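Local structure of AtRbcX1 (Arabidopsis thaliana, 4GR2) at the interface of chains A and B. The protein acts as a homodimeric, all-helical chaperone of the RbcX family that assists the assembly of Rubisco in the chloroplast. Sequence-based numbering; all coordinates share one arbitrary frame. Chains: chain A/B, AtRbcX1.

The interface of chains A and B. Residues chain A 16-17, 19-20, 23; chain B 100, 103-104, 107.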
ATOM      1  N   ALA A  16       2.710   2.344   6.607  1.00 37.73           N
ATOM      2  CA  ALA A  16       3.684   3.401   6.323  1.00 41.88           C
ATOM      3  C   ALA A  16       4.850   2.961   5.430  1.00 42.96           C
ATOM      4  O   ALA A  16       5.275   3.723   4.567  1.00 44.60           O
ATOM      5  CB  ALA A  16       4.214   4.009   7.643  1.00 38.76           C
ATOM      6  N   LYS A  17       5.386   1.756   5.643  1.00 45.51           N
ATOM      7  CA  LYS A  17       6.454   1.241   4.765  1.00 42.29           C
ATOM      8  C   LYS A  17       5.947   1.101   3.335  1.00 44.36           C
ATOM      9  O   LYS A  17       6.637   1.481   2.373  1.00 39.90           O
ATOM     10  CB  LYS A  17       6.987  -0.112   5.251  1.00 42.30           C
ATOM     11  CG  LYS A  17       8.023  -0.757   4.299  1.00 47.16           C
ATOM     12  CD  LYS A  17       9.171   0.216   3.931  1.00 63.62           C
ATOM     13  CE  LYS A  17      10.122  -0.351   2.839  1.00 57.18           C
ATOM     14  NZ  LYS A  17      10.393  -1.809   3.087  1.00 61.32           N
ATOM     15  N   LEU A  19       3.498   2.758   2.005  1.00 35.65           N
ATOM     16  CA  LEU A  19       3.222   4.069   1.432  1.00 37.84           C
ATOM     17  C   LEU A  19       4.512   4.764   0.974  1.00 39.57           C
ATOM     18  O   LEU A  19       4.504   5.494  -0.013  1.00 36.61           O
ATOM     19  CB  LEU A  19       2.462   4.948   2.413  1.00 41.93           C
ATOM     20  CG  LEU A  19       0.970   4.670   2.516  1.00 40.84           C
ATOM     21  CD1 LEU A  19       0.367   5.455   3.670  1.00 44.23           C
ATOM     22  CD2 LEU A  19       0.263   5.019   1.190  1.00 48.71           C
ATOM     23  N   HIS A  20       5.594   4.558   1.721  1.00 35.05           N
ATOM     24  CA  HIS A  20       6.918   5.066   1.350  1.00 40.62           C
ATOM     25  C   HIS A  20       7.290   4.533  -0.046  1.00 37.24           C
ATOM     26  O   HIS A  20       7.646   5.293  -0.926  1.00 36.16           O
ATOM     27  CB  HIS A  20       7.926   4.646   2.434  1.00 38.11           C
ATOM     28  CG  HIS A  20       9.365   4.733   2.029  1.00 46.82           C
ATOM     29  ND1 HIS A  20      10.346   3.994   2.654  1.00 47.35           N
ATOM     30  CD2 HIS A  20       9.999   5.480   1.093  1.00 45.87           C
ATOM     31  CE1 HIS A  20      11.518   4.275   2.119  1.00 44.42           C
ATOM     32  NE2 HIS A  20      11.333   5.158   1.155  1.00 40.14           N
ATOM     33  N   PHE A  23       5.019   5.999  -2.696  1.00 34.51           N
ATOM     34  CA  PHE A  23       5.372   7.366  -3.048  1.00 35.72           C
ATOM     35  C   PHE A  23       6.607   7.404  -3.991  1.00 27.77           C
ATOM     36  O   PHE A  23       6.722   8.282  -4.838  1.00 31.95           O
ATOM     37  CB  PHE A  23       5.601   8.212  -1.781  1.00 38.26           C
ATOM     38  CG  PHE A  23       4.341   8.527  -1.014  1.00 37.95           C
ATOM     39  CD1 PHE A  23       3.185   8.909  -1.677  1.00 42.83           C
ATOM     40  CD2 PHE A  23       4.317   8.443   0.373  1.00 40.97           C
ATOM     41  CE1 PHE A  23       1.998   9.207  -0.956  1.00 44.37           C
ATOM     42  CE2 PHE A  23       3.145   8.727   1.092  1.00 39.28           C
ATOM     43  CZ  PHE A  23       1.991   9.109   0.423  1.00 42.06           C
TER
ATOM     44  N   ALA B 100       4.989   7.488   7.770  1.00 40.53           N
ATOM     45  CA  ALA B 100       5.287   7.487   6.341  1.00 44.21           C
ATOM     46  C   ALA B 100       6.184   8.667   6.018  1.00 45.19           C
ATOM     47  O   ALA B 100       7.104   8.560   5.196  1.00 41.90           O
ATOM     48  CB  ALA B 100       4.006   7.570   5.530  1.00 41.36           C
ATOM     49  N   ASN B 103       9.519   7.789   7.267  1.00 40.29           N
ATOM     50  CA  ASN B 103      10.162   6.831   6.367  1.00 41.57           C
ATOM     51  C   ASN B 103      10.768   7.538   5.154  1.00 38.63           C
ATOM     52  O   ASN B 103      11.887   7.247   4.745  1.00 39.71           O
ATOM     53  CB  ASN B 103       9.156   5.773   5.880  1.00 40.12           C
ATOM     54  CG  ASN B 103       8.879   4.697   6.918  1.00 43.30           C
ATOM     55  OD1 ASN B 103       9.660   4.502   7.843  1.00 43.84           O
ATOM     56  ND2 ASN B 103       7.765   3.978   6.755  1.00 44.52           N
ATOM     57  N   VAL B 104      10.002   8.459   4.577  1.00 41.89           N
ATOM     58  CA  VAL B 104      10.454   9.211   3.413  1.00 41.46           C
ATOM     59  C   VAL B 104      11.635  10.106   3.757  1.00 45.07           C
ATOM     60  O   VAL B 104      12.640  10.121   3.024  1.00 41.80           O
ATOM     61  CB  VAL B 104       9.320  10.018   2.818  1.00 42.27           C
ATOM     62  CG1 VAL B 104       9.843  10.950   1.756  1.00 41.05           C
ATOM     63  CG2 VAL B 104       8.307   9.072   2.210  1.00 43.73           C
ATOM     64  N   SER B 107      14.617   7.903   4.570  1.00 36.69           N
ATOM     65  CA  SER B 107      15.115   7.307   3.323  1.00 37.07           C
ATOM     66  C   SER B 107      15.994   8.308   2.550  1.00 39.57           C
ATOM     67  O   SER B 107      17.102   7.979   2.087  1.00 38.46           O
ATOM     68  CB  SER B 107      13.948   6.840   2.440  1.00 37.21           C
ATOM     69  OG  SER B 107      14.358   6.772   1.072  1.00 38.00           O
TER
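A:His20 lays its imidazole against B:Asn103, B:Val104 and B:Ser107 on one side of helix 93-118 of the partner chain, in a helix-to-helix patch of the RbcX homodimer whose other member is helix 11-38. Polar contact is slight. The amide ND2 of B:Asn103 makes a weak hydrogen bond of 3.3 Å to the backbone oxygen O of A:Ala16, with 154° at the hydrogen.

Packing dominates. One turn back from the histidine on helix 11-38, the methyl of A:Ala16 rests on the backbone of B:Ala100, CB to N 3.6 Å, where two small residues probably let the helices approach closely. The CG of A:His20 stands anti to the backbone N (chi1 163°), which directs the ring along its three partners. Its stem meets the base of the asparagine, with A:His20 CB 3.8 Å from B:Asn103 CB, and the ring and amide planes are turned 38° apart. The backbone carbonyl oxygen O of B:Asn103 sits 4.0 Å above the plane of the A:His20 imidazole, displaced toward the rim. On the CD2 side the ring approaches one methyl of the valine, A:His20 CD2 to B:Val104 CG2 4.1 Å. An alanine in place of A:His20 would keep the CB contact but would probably leave a gap beside B:Val104 and B:Ser107 and uncover the carbonyl of B:Asn103. At the far tip of the imidazole, A:His20 NE2 packs 3.4 Å from the methylene carbon CB of B:Ser107.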